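Local structure of cytochrome P450 (Picrophilus torridus, 2RFB) at residues I179-I182 / M183-I187; D134-F137 / N138-N142; L111-D115 / S116-L120; S69-N72 / D73-D76. The protein carries a heme b group and, like other cytochromes P450, probably acts as a monooxygenase that inserts one atom of molecular oxygen into its substrate. All coordinates share one frame; numbering follows the deposited sequence.

Contact 1. Residues I179-I182 / M183-I187; sequences IKYI and MLLII. With HEM (protoporphyrin IX containing Fe), chain G.
Tyr181 and Leu185, one helical turn apart, are set obliquely to each other, so that methyl CD1 of Leu185 meets the edge of the tyrosine ring, near its plane, 4.1 Å from Tyr181 CD2. The other leucine branch serves the cofactor: Leu185 CD2 lies 3.8 Å from the heme methyl CMD. Leu184 approaches the same methyl through its CG, also at 3.8 Å; two successive residues thus touch one heme methyl, though both also pack against protein. Ile182 and Ile186 run side by side in one direction, with CG2 of the first 3.8 Å from CD1 of the second. In Met183, CG beside the backbone N (chi1 -78°) and an extended chi2 (176°) carry SD to 3.9 Å from Lys180 CD, which runs alongside, and 4.0 Å from Ile179 CG2. Beneath the side chains, i to i+4 bonds hold the turn; Met183 N donates almost straight to Ile179 O at 2.7 Å. Polar ends are engaged elsewhere: Tyr181 OH bonds to Ser62 and to the carbonyl of Phe58, and Lys180 pairs with Asp176. The turn belongs to helix 175-206, the long heme-flanking helix of the P450 fold. Helix 118-129 packs against Met183 and Ile186, helix 159-164 against Tyr181, Ile182 and Leu185, and helix 101-111 against Ile182, Leu185 and Ile186.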
loop_
_atom_site.group_PDB
_atom_site.type_symbol
_atom_site.label_atom_id
_atom_site.label_comp_id
_atom_site.label_asym_id
_atom_site.label_seq_id
_atom_site.Cartn_x
_atom_site.Cartn_y
_atom_site.Cartn_z
ATOM N N ILE A 179 -11.284 15.695 1.284
ATOM C CA ILE A 179 -11.080 15.028 -0.010
ATOM C C ILE A 179 -9.708 14.373 -0.050
ATOM O O ILE A 179 -9.579 13.176 -0.405
ATOM C CB ILE A 179 -11.170 15.969 -1.207
ATOM C CG1 ILE A 179 -12.406 16.886 -1.131
ATOM C CG2 ILE A 179 -11.080 15.177 -2.538
ATOM C CD1 ILE A 179 -13.730 16.236 -1.399
ATOM N N LYS A 180 -8.686 15.142 0.336
ATOM C CA LYS A 180 -7.330 14.632 0.260
ATOM C C LYS A 180 -7.183 13.397 1.153
ATOM O O LYS A 180 -6.484 12.442 0.773
ATOM C CB LYS A 180 -6.284 15.695 0.613
ATOM C CG LYS A 180 -6.224 16.905 -0.319
ATOM C CD LYS A 180 -6.056 16.543 -1.801
ATOM C CE LYS A 180 -5.975 17.805 -2.695
ATOM N NZ LYS A 180 -5.488 19.012 -1.928
ATOM N N TYR A 181 -7.872 13.390 2.295
ATOM C CA TYR A 181 -7.831 12.256 3.250
ATOM C C TYR A 181 -8.293 10.989 2.555
ATOM O O TYR A 181 -7.608 9.972 2.570
ATOM C CB TYR A 181 -8.743 12.534 4.486
ATOM C CG TYR A 181 -8.394 11.775 5.773
ATOM C CD1 TYR A 181 -7.911 12.456 6.910
ATOM C CD2 TYR A 181 -8.585 10.400 5.869
ATOM C CE1 TYR A 181 -7.610 11.769 8.085
ATOM C CE2 TYR A 181 -8.287 9.693 7.063
ATOM C CZ TYR A 181 -7.799 10.381 8.150
ATOM O OH TYR A 181 -7.518 9.687 9.303
ATOM N N ILE A 182 -9.457 11.084 1.922
ATOM C CA ILE A 182 -10.023 10.006 1.116
ATOM C C ILE A 182 -9.094 9.660 -0.032
ATOM O O ILE A 182 -8.785 8.495 -0.240
ATOM C CB ILE A 182 -11.403 10.442 0.634
ATOM C CG1 ILE A 182 -12.380 10.370 1.810
ATOM C CG2 ILE A 182 -11.901 9.668 -0.587
ATOM C CD1 ILE A 182 -13.578 11.220 1.566
ATOM N N MET A 183 -8.585 10.665 -0.732
ATOM C CA MET A 183 -7.604 10.404 -1.774
ATOM C C MET A 183 -6.397 9.613 -1.287
ATOM O O MET A 183 -5.927 8.720 -1.973
ATOM C CB MET A 183 -7.167 11.692 -2.441
ATOM C CG MET A 183 -8.167 12.194 -3.408
ATOM S SD MET A 183 -7.645 13.769 -4.070
ATOM C CE MET A 183 -6.282 13.272 -5.112
ATOM N N LEU A 184 -5.899 9.926 -0.096
ATOM C CA LEU A 184 -4.743 9.210 0.441
ATOM C C LEU A 184 -5.102 7.797 0.738
ATOM O O LEU A 184 -4.315 6.920 0.470
ATOM C CB LEU A 184 -4.190 9.874 1.698
ATOM C CG LEU A 184 -3.109 9.163 2.507
ATOM C CD1 LEU A 184 -1.896 8.886 1.636
ATOM C CD2 LEU A 184 -2.717 10.034 3.733
ATOM N N LEU A 185 -6.280 7.534 1.272
ATOM C CA LEU A 185 -6.711 6.130 1.432
ATOM C C LEU A 185 -6.826 5.327 0.133
ATOM O O LEU A 185 -6.551 4.103 0.104
ATOM C CB LEU A 185 -8.048 6.054 2.167
ATOM C CG LEU A 185 -7.994 6.734 3.537
ATOM C CD1 LEU A 185 -9.389 6.763 4.185
ATOM C CD2 LEU A 185 -6.985 6.016 4.378
ATOM N N ILE A 186 -7.236 5.983 -0.936
ATOM C CA ILE A 186 -7.493 5.261 -2.159
ATOM C C ILE A 186 -6.144 4.983 -2.791
ATOM O O ILE A 186 -5.885 3.907 -3.284
ATOM C CB ILE A 186 -8.390 6.071 -3.144
ATOM C CG1 ILE A 186 -9.841 6.105 -2.673
ATOM C CG2 ILE A 186 -8.380 5.450 -4.554
ATOM C CD1 ILE A 186 -10.622 7.288 -3.241
ATOM N N ILE A 187 -5.266 5.974 -2.760
ATOM C CA ILE A 187 -4.028 5.855 -3.490
ATOM C C ILE A 187 -3.099 4.924 -2.772
ATOM O O ILE A 187 -2.443 4.138 -3.423
ATOM C CB ILE A 187 -3.356 7.205 -3.724
ATOM C CG1 ILE A 187 -4.248 8.043 -4.660
ATOM C CG2 ILE A 187 -1.914 6.980 -4.254
ATOM C CD1 ILE A 187 -3.959 9.503 -4.577
HETATM C CHA HEM G . 1.560 4.211 4.724
HETATM C CHB HEM G . 3.234 0.252 2.313
HETATM C CHC HEM G . -1.490 -1.084 1.650
HETATM C CHD HEM G . -3.158 3.159 3.393
HETATM C C1A HEM G . 2.399 3.233 4.163
HETATM C C2A HEM G . 3.839 3.208 4.264
HETATM C C3A HEM G . 4.272 2.097 3.585
HETATM C C4A HEM G . 3.117 1.435 3.097
HETATM C CMA HEM G . 5.738 1.488 3.300
HETATM C CAA HEM G . 4.696 4.280 5.023
HETATM C CBA HEM G . 5.130 5.452 4.105
HETATM C CGA HEM G . 6.031 6.293 4.966
HETATM O O1A HEM G . 6.480 5.838 6.081
HETATM O O2A HEM G . 6.306 7.429 4.530
HETATM C C1B HEM G . 2.089 -0.481 1.941
HETATM C C2B HEM G . 2.045 -1.816 1.397
HETATM C C3B HEM G . 0.708 -2.093 1.241
HETATM C C4B HEM G . -0.058 -0.988 1.676
HETATM C CMB HEM G . 3.364 -2.658 1.097
HETATM C CAB HEM G . -0.211 -3.292 0.692
HETATM C CBB HEM G . 0.222 -4.647 0.588
HETATM C C1C HEM G . -2.461 -0.133 2.126
HETATM C C2C HEM G . -3.940 -0.137 2.205
HETATM C C3C HEM G . -4.325 1.072 2.683
HETATM C C4C HEM G . -3.173 1.858 2.885
HETATM C CMC HEM G . -5.022 -1.251 1.837
HETATM C CAC HEM G . -5.794 1.561 3.002
HETATM C CBC HEM G . -6.298 2.702 2.498
HETATM C C1D HEM G . -2.007 3.829 3.926
HETATM C C2D HEM G . -2.006 5.120 4.573
HETATM C C3D HEM G . -0.536 5.400 4.934
HETATM C C4D HEM G . 0.177 4.262 4.511
HETATM C CMD HEM G . -3.204 6.091 4.823
HETATM C CAD HEM G . 0.172 6.608 5.636
HETATM C CBD HEM G . 0.044 6.399 7.162
HETATM C CGD HEM G . 0.683 7.533 7.897
HETATM O O1D HEM G . 1.459 8.304 7.246
HETATM O O2D HEM G . 0.420 7.680 9.128
HETATM N NA HEM G . 1.973 2.110 3.447
HETATM N NB HEM G . 0.759 0.000 2.131
HETATM N NC HEM G . -2.061 1.126 2.575
HETATM N ND HEM G . -0.678 3.343 3.903
HETATM FE FE HEM G . -0.068 1.599 3.215
#

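Contact 2. Residues D134-F137 / N138-N142; sequences DENF and NYVNN
Asn136 and Phe137 accept i to i+4 bonds near the start of helix 136-153, Val140 N to Asn136 O at 2.9 Å and an almost linear Asn141 N to Phe137 O at 2.8 Å, with a weak additional hydrogen bond from Val140 N to Phe137 O. The same four-residue spacing brings Phe137 and Asn141 alongside each other. With its ring swung to the side opposite its own backbone N (chi1 168°), Phe137 offers one face to Asn141. The asparagine CB stands above that face, displaced toward the rim and 4.2 Å from Phe137 CZ, and the amide plane departs from that of the ring by just 12°. Contact here is dispersive, a methylene laid on an aromatic surface. Asn136 makes a looser arrangement on another flank: its OD1 is 4.0 Å from Val140 CG2 and 4.2 Å from Tyr139 CD2, the amide and the tyrosine ring being steeply inclined to each other. Tyr139 and Asn138 belong to the exposed flank of the turn. Val140 is the buried member, turned to helix 118-129, where Leu123, Trp124 and Tyr127 receive it; Asn136 also rests on Tyr127, so this turn rests on the helix that precedes it in the chain.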
loop_
_atom_site.group_PDB
_atom_site.type_symbol
_atom_site.label_atom_id
_atom_site.label_comp_id
_atom_site.label_asym_id
_atom_site.label_seq_id
_atom_site.Cartn_x
_atom_site.Cartn_y
_atom_site.Cartn_z
ATOM N N ASP A 134 -6.007 10.725 -19.433
ATOM C CA ASP A 134 -6.888 11.090 -20.562
ATOM C C ASP A 134 -7.214 12.564 -20.603
ATOM O O ASP A 134 -6.837 13.332 -19.725
ATOM C CB ASP A 134 -8.246 10.379 -20.434
ATOM C CG ASP A 134 -8.311 9.049 -21.161
ATOM O OD1 ASP A 134 -7.273 8.535 -21.626
ATOM O OD2 ASP A 134 -9.430 8.500 -21.252
ATOM N N GLU A 135 -7.946 12.934 -21.644
ATOM C CA GLU A 135 -8.690 14.185 -21.700
ATOM C C GLU A 135 -9.791 14.186 -20.628
ATOM O O GLU A 135 -9.975 15.172 -19.895
ATOM C CB GLU A 135 -9.346 14.306 -23.070
ATOM C CG GLU A 135 -8.589 15.123 -24.087
ATOM C CD GLU A 135 -9.445 15.383 -25.294
ATOM O OE1 GLU A 135 -9.429 16.519 -25.824
ATOM O OE2 GLU A 135 -10.168 14.443 -25.693
ATOM N N ASN A 136 -10.523 13.071 -20.576
ATOM C CA ASN A 136 -11.600 12.843 -19.622
ATOM C C ASN A 136 -11.248 13.063 -18.145
ATOM O O ASN A 136 -12.128 13.048 -17.294
ATOM C CB ASN A 136 -12.163 11.429 -19.814
ATOM C CG ASN A 136 -13.554 11.420 -20.424
ATOM O OD1 ASN A 136 -14.498 10.867 -19.834
ATOM N ND2 ASN A 136 -13.695 12.016 -21.612
ATOM N N PHE A 137 -9.980 13.267 -17.823
ATOM C CA PHE A 137 -9.625 13.342 -16.409
ATOM C C PHE A 137 -10.401 14.479 -15.741
ATOM O O PHE A 137 -11.234 14.249 -14.861
ATOM C CB PHE A 137 -8.119 13.496 -16.173
ATOM C CG PHE A 137 -7.779 13.869 -14.758
ATOM C CD1 PHE A 137 -7.781 12.903 -13.759
ATOM C CD2 PHE A 137 -7.501 15.201 -14.418
ATOM C CE1 PHE A 137 -7.495 13.241 -12.427
ATOM C CE2 PHE A 137 -7.210 15.562 -13.102
ATOM C CZ PHE A 137 -7.209 14.571 -12.098
ATOM N N ASN A 138 -10.130 15.695 -16.191
ATOM C CA ASN A 138 -10.768 16.880 -15.668
ATOM C C ASN A 138 -12.278 16.683 -15.497
ATOM O O ASN A 138 -12.832 16.975 -14.443
ATOM C CB ASN A 138 -10.464 18.066 -16.589
ATOM C CG ASN A 138 -10.942 19.383 -16.024
ATOM O OD1 ASN A 138 -11.821 20.044 -16.604
ATOM N ND2 ASN A 138 -10.370 19.782 -14.888
ATOM N N TYR A 139 -12.924 16.156 -16.529
ATOM C CA TYR A 139 -14.350 15.895 -16.488
ATOM C C TYR A 139 -14.718 14.933 -15.368
ATOM O O TYR A 139 -15.625 15.191 -14.608
ATOM C CB TYR A 139 -14.854 15.362 -17.831
ATOM C CG TYR A 139 -16.338 15.060 -17.840
ATOM C CD1 TYR A 139 -17.274 16.081 -17.787
ATOM C CD2 TYR A 139 -16.798 13.754 -17.888
ATOM C CE1 TYR A 139 -18.633 15.813 -17.785
ATOM C CE2 TYR A 139 -18.144 13.469 -17.891
ATOM C CZ TYR A 139 -19.059 14.499 -17.846
ATOM O OH TYR A 139 -20.398 14.221 -17.839
ATOM N N VAL A 140 -14.005 13.833 -15.265
ATOM C CA VAL A 140 -14.362 12.784 -14.342
ATOM C C VAL A 140 -14.090 13.201 -12.902
ATOM O O VAL A 140 -14.913 12.969 -12.017
ATOM C CB VAL A 140 -13.663 11.484 -14.751
ATOM C CG1 VAL A 140 -13.425 10.566 -13.583
ATOM C CG2 VAL A 140 -14.489 10.812 -15.855
ATOM N N ASN A 141 -12.952 13.847 -12.675
ATOM C CA ASN A 141 -12.642 14.419 -11.381
ATOM C C ASN A 141 -13.708 15.442 -10.960
ATOM O O ASN A 141 -14.013 15.574 -9.776
ATOM C CB ASN A 141 -11.288 15.098 -11.433
ATOM C CG ASN A 141 -10.751 15.453 -10.066
ATOM O OD1 ASN A 141 -10.526 16.605 -9.778
ATOM N ND2 ASN A 141 -10.513 14.459 -9.230
ATOM N N ASN A 142 -14.261 16.181 -11.908
ATOM C CA ASN A 142 -15.160 17.231 -11.508
ATOM C C ASN A 142 -16.474 16.598 -11.137
ATOM O O ASN A 142 -17.140 17.034 -10.201
ATOM C CB ASN A 142 -15.351 18.269 -12.611
ATOM C CG ASN A 142 -14.278 19.322 -12.612
ATOM O OD1 ASN A 142 -14.054 19.986 -13.614
ATOM N ND2 ASN A 142 -13.629 19.507 -11.491
#

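Contact 3. Residues L111-D115 / S116-L120; sequences LGIPD and SDMPL
Ile113 and Pro114 fold back on Asp117 and Met118 in a tight helix-to-helix connection, where the chain leaves helix 101-111 and enters helix 118-129. The first helix ends in a Schellman motif with Gly112, at positive phi, as its C-prime residue; Ile113 N reaches back to Ser108 O and Gly112 N to Lys109 O. The chain then winds through a short 3-10 turn, closed by two successive i to i+3 bonds, Asp117 N to Pro114 O and Met118 N to Asp115 O, each 3.0 Å. Both donors stand well above the carbonyl plane of their acceptor, by 58° and 55°, in keeping with the tighter 3-10 winding. Pro114 and the Asp117 side chain lie next to each other, the carboxylate oxygen OD2 4.1 Å from Pro114 CG; that oxygen is held in a salt bridge by Arg147 of helix 136-153, whose Leu148 and Ile151 also cover Ile113 and Pro114. Ile113 meets Asp117 at about a right angle, its CG2 3.9 Å from Asp117 CB. Met118 curls back over the turn through bends at both chi2 and chi3, which bring its terminal methyl CE to 3.7 Å from Ile113 CG2.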
loop_
_atom_site.group_PDB
_atom_site.type_symbol
_atom_site.label_atom_id
_atom_site.label_comp_id
_atom_site.label_asym_id
_atom_site.label_seq_id
_atom_site.Cartn_x
_atom_site.Cartn_y
_atom_site.Cartn_z
ATOM N N LEU A 111 -15.121 3.289 2.454
ATOM C CA LEU A 111 -15.360 4.743 2.400
ATOM C C LEU A 111 -16.825 5.118 2.663
ATOM O O LEU A 111 -17.114 6.131 3.296
ATOM C CB LEU A 111 -14.890 5.366 1.091
ATOM C CG LEU A 111 -13.376 5.368 0.829
ATOM C CD1 LEU A 111 -13.025 5.673 -0.663
ATOM C CD2 LEU A 111 -12.649 6.266 1.796
ATOM N N GLY A 112 -17.732 4.275 2.188
ATOM C CA GLY A 112 -19.173 4.571 2.161
ATOM C C GLY A 112 -19.672 5.074 0.804
ATOM O O GLY A 112 -20.685 5.724 0.741
ATOM N N ILE A 113 -18.964 4.798 -0.289
ATOM C CA ILE A 113 -19.430 5.265 -1.581
ATOM C C ILE A 113 -20.711 4.497 -1.890
ATOM O O ILE A 113 -20.715 3.267 -1.849
ATOM C CB ILE A 113 -18.383 5.024 -2.714
ATOM C CG1 ILE A 113 -17.065 5.769 -2.450
ATOM C CG2 ILE A 113 -18.984 5.348 -4.100
ATOM C CD1 ILE A 113 -17.175 7.309 -2.507
ATOM N N PRO A 114 -21.817 5.211 -2.170
ATOM C CA PRO A 114 -23.063 4.570 -2.577
ATOM C C PRO A 114 -22.957 3.642 -3.777
ATOM O O PRO A 114 -22.140 3.850 -4.680
ATOM C CB PRO A 114 -23.946 5.758 -2.915
ATOM C CG PRO A 114 -23.487 6.810 -1.934
ATOM C CD PRO A 114 -21.990 6.667 -2.044
ATOM N N ASP A 115 -23.790 2.606 -3.759
ATOM C CA ASP A 115 -23.985 1.697 -4.891
ATOM C C ASP A 115 -24.080 2.451 -6.212
ATOM O O ASP A 115 -23.313 2.194 -7.137
ATOM C CB ASP A 115 -25.269 0.865 -4.674
ATOM C CG ASP A 115 -25.030 -0.401 -3.829
ATOM O OD1 ASP A 115 -23.942 -0.529 -3.183
ATOM O OD2 ASP A 115 -25.943 -1.268 -3.823
ATOM N N SER A 116 -25.033 3.383 -6.296
ATOM C CA SER A 116 -25.285 4.136 -7.535
ATOM C C SER A 116 -24.115 5.029 -8.028
ATOM O O SER A 116 -24.216 5.644 -9.093
ATOM C CB SER A 116 -26.562 4.968 -7.393
ATOM O OG SER A 116 -26.506 5.815 -6.257
ATOM N N ASP A 117 -23.025 5.094 -7.268
ATOM C CA ASP A 117 -21.902 5.965 -7.607
ATOM C C ASP A 117 -20.666 5.160 -7.895
ATOM O O ASP A 117 -19.609 5.697 -8.215
ATOM C CB ASP A 117 -21.641 6.972 -6.488
ATOM C CG ASP A 117 -22.602 8.127 -6.537
ATOM O OD1 ASP A 117 -23.119 8.411 -7.663
ATOM O OD2 ASP A 117 -22.856 8.743 -5.464
ATOM N N MET A 118 -20.840 3.853 -7.793
ATOM C CA MET A 118 -19.778 2.888 -7.957
ATOM C C MET A 118 -19.100 2.979 -9.330
ATOM O O MET A 118 -17.874 3.050 -9.379
ATOM C CB MET A 118 -20.313 1.489 -7.654
ATOM C CG MET A 118 -19.404 0.591 -6.831
ATOM S SD MET A 118 -18.323 1.464 -5.674
ATOM C CE MET A 118 -19.474 1.719 -4.340
ATOM N N PRO A 119 -19.867 2.994 -10.439
ATOM C CA PRO A 119 -19.153 3.116 -11.730
ATOM C C PRO A 119 -18.233 4.352 -11.841
ATOM O O PRO A 119 -17.091 4.235 -12.316
ATOM C CB PRO A 119 -20.290 3.153 -12.785
ATOM C CG PRO A 119 -21.491 2.575 -12.105
ATOM C CD PRO A 119 -21.336 2.870 -10.630
ATOM N N LEU A 120 -18.704 5.505 -11.393
ATOM C CA LEU A 120 -17.930 6.723 -11.491
ATOM C C LEU A 120 -16.759 6.708 -10.506
ATOM O O LEU A 120 -15.636 7.117 -10.856
ATOM C CB LEU A 120 -18.814 7.934 -11.253
ATOM C CG LEU A 120 -18.098 9.276 -11.187
ATOM C CD1 LEU A 120 -17.566 9.648 -12.570
ATOM C CD2 LEU A 120 -19.032 10.352 -10.635
#

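Contact 4. Residues S69-N72 / D73-D76; sequences SKIN and DYKD
Tyr74 turns back on Ile71 from its very first side-chain atom, CB, which lies 3.2 Å from Ile71 O. The ring follows because CG is placed beside the backbone N (chi1 -67°), and the carbonyl oxygen consequently sits at the ring edge, near its plane, 3.4 Å from Tyr74 CD1. That same ring carbon is 4.2 Å from methyl CD1 of Ile71, whose side chain crosses the tyrosine at about a right angle. The tyrosine side chain also packs on Lys109 and Ile110 of helix 101-111, and Ile110 touches Ile71 as well. The backbone that brings these groups together is a run of three consecutive i to i+3 bonds, the pattern of a 3-10 turn, joining helix 68-71 to helix 75-86. Tyr74 N donates to Ile71 O, the oxygen at its ring edge, at 2.7 Å, Asp73 N to Lys70 O at 3.0 Å and Lys75 N to Asn72 O at 3.0 Å, every donor lying above its carbonyl plane. Asn72 and Lys75 lie side by side, pointing the same way, with Asn72 OD1 3.8 Å from Lys75 CB. Asp73 instead bends back over its own turn, carrying OD2 to 2.8 Å from Lys70 O; both are acceptors, so the approach is not a hydrogen bond and is probably unfavourable taken by itself.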
loop_
_atom_site.group_PDB
_atom_site.type_symbol
_atom_site.label_atom_id
_atom_site.label_comp_id
_atom_site.label_asym_id
_atom_site.label_seq_id
_atom_site.Cartn_x
_atom_site.Cartn_y
_atom_site.Cartn_z
ATOM N N SER A 69 -9.487 -5.392 14.349
ATOM C CA SER A 69 -10.786 -5.662 14.913
ATOM C C SER A 69 -11.894 -5.132 14.029
ATOM O O SER A 69 -12.809 -5.871 13.690
ATOM C CB SER A 69 -10.893 -5.036 16.297
ATOM O OG SER A 69 -11.812 -5.771 17.054
ATOM N N LYS A 70 -11.827 -3.853 13.659
ATOM C CA LYS A 70 -12.942 -3.247 12.944
ATOM C C LYS A 70 -12.981 -3.746 11.494
ATOM O O LYS A 70 -14.053 -4.104 10.978
ATOM C CB LYS A 70 -12.901 -1.716 13.020
ATOM C CG LYS A 70 -12.902 -1.141 14.428
ATOM C CD LYS A 70 -14.245 -1.250 15.161
ATOM C CE LYS A 70 -14.131 -0.639 16.558
ATOM N NZ LYS A 70 -15.084 -1.253 17.509
ATOM N N ILE A 71 -11.800 -3.775 10.871
ATOM C CA ILE A 71 -11.572 -4.335 9.529
ATOM C C ILE A 71 -12.221 -5.692 9.297
ATOM O O ILE A 71 -12.898 -5.900 8.291
ATOM C CB ILE A 71 -10.051 -4.377 9.224
ATOM C CG1 ILE A 71 -9.607 -3.017 8.702
ATOM C CG2 ILE A 71 -9.708 -5.424 8.236
ATOM C CD1 ILE A 71 -10.650 -2.290 7.807
ATOM N N ASN A 72 -12.030 -6.592 10.254
ATOM C CA ASN A 72 -12.651 -7.913 10.210
ATOM C C ASN A 72 -14.159 -7.972 9.962
ATOM O O ASN A 72 -14.642 -8.958 9.391
ATOM C CB ASN A 72 -12.313 -8.761 11.432
ATOM C CG ASN A 72 -12.746 -10.201 11.229
ATOM O OD1 ASN A 72 -12.266 -10.844 10.288
ATOM N ND2 ASN A 72 -13.721 -10.688 12.026
ATOM N N ASP A 73 -14.907 -6.945 10.368
ATOM C CA ASP A 73 -16.319 -6.868 9.963
ATOM C C ASP A 73 -16.491 -6.873 8.436
ATOM O O ASP A 73 -17.605 -7.098 7.947
ATOM C CB ASP A 73 -17.022 -5.638 10.557
ATOM C CG ASP A 73 -16.833 -5.522 12.056
ATOM O OD1 ASP A 73 -17.075 -6.521 12.781
ATOM O OD2 ASP A 73 -16.419 -4.432 12.508
ATOM N N TYR A 74 -15.416 -6.613 7.693
ATOM C CA TYR A 74 -15.468 -6.630 6.221
ATOM C C TYR A 74 -15.104 -7.973 5.602
ATOM O O TYR A 74 -15.085 -8.097 4.379
ATOM C CB TYR A 74 -14.600 -5.501 5.594
ATOM C CG TYR A 74 -15.161 -4.142 5.895
ATOM C CD1 TYR A 74 -14.605 -3.343 6.903
ATOM C CD2 TYR A 74 -16.294 -3.686 5.225
ATOM C CE1 TYR A 74 -15.145 -2.104 7.212
ATOM C CE2 TYR A 74 -16.840 -2.455 5.515
ATOM C CZ TYR A 74 -16.264 -1.663 6.508
ATOM O OH TYR A 74 -16.848 -0.442 6.808
ATOM N N LYS A 75 -14.820 -8.979 6.420
ATOM C CA LYS A 75 -14.423 -10.284 5.872
ATOM C C LYS A 75 -15.447 -10.895 4.862
ATOM O O LYS A 75 -15.080 -11.280 3.739
ATOM C CB LYS A 75 -14.079 -11.264 7.006
ATOM C CG LYS A 75 -13.681 -12.677 6.560
ATOM C CD LYS A 75 -13.861 -13.672 7.709
ATOM C CE LYS A 75 -14.739 -14.864 7.280
ATOM N NZ LYS A 75 -15.474 -15.479 8.426
ATOM N N ASP A 76 -16.718 -10.978 5.227
ATOM C CA ASP A 76 -17.670 -11.612 4.305
ATOM C C ASP A 76 -17.812 -10.816 2.987
ATOM O O ASP A 76 -17.866 -11.400 1.880
ATOM C CB ASP A 76 -19.019 -11.899 4.975
ATOM C CG ASP A 76 -18.918 -12.972 6.083
ATOM O OD1 ASP A 76 -17.871 -13.115 6.735
ATOM O OD2 ASP A 76 -19.900 -13.691 6.329
#

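In the fold
Contact 1 is the buried one, an apolar turn facing heme and helices, whereas contacts 2 and 4 lie at the surface, about 33 Å apart between centres, and contact 3 is intermediate in burial. Regular i to i+4 bonding in contacts 1 and 2 gives way to i to i+3 winding in contacts 3 and 4, where the chain passes from one helix to the next. Leu111 links contact 3 directly to contact 1, packing on Ile182, Leu185 and Ile186. Helix 118-129, begun in contact 3, touches side chains of both contacts 1 and 2, while helix 101-111, whose end lies in contact 3, packs on contacts 1 and 4.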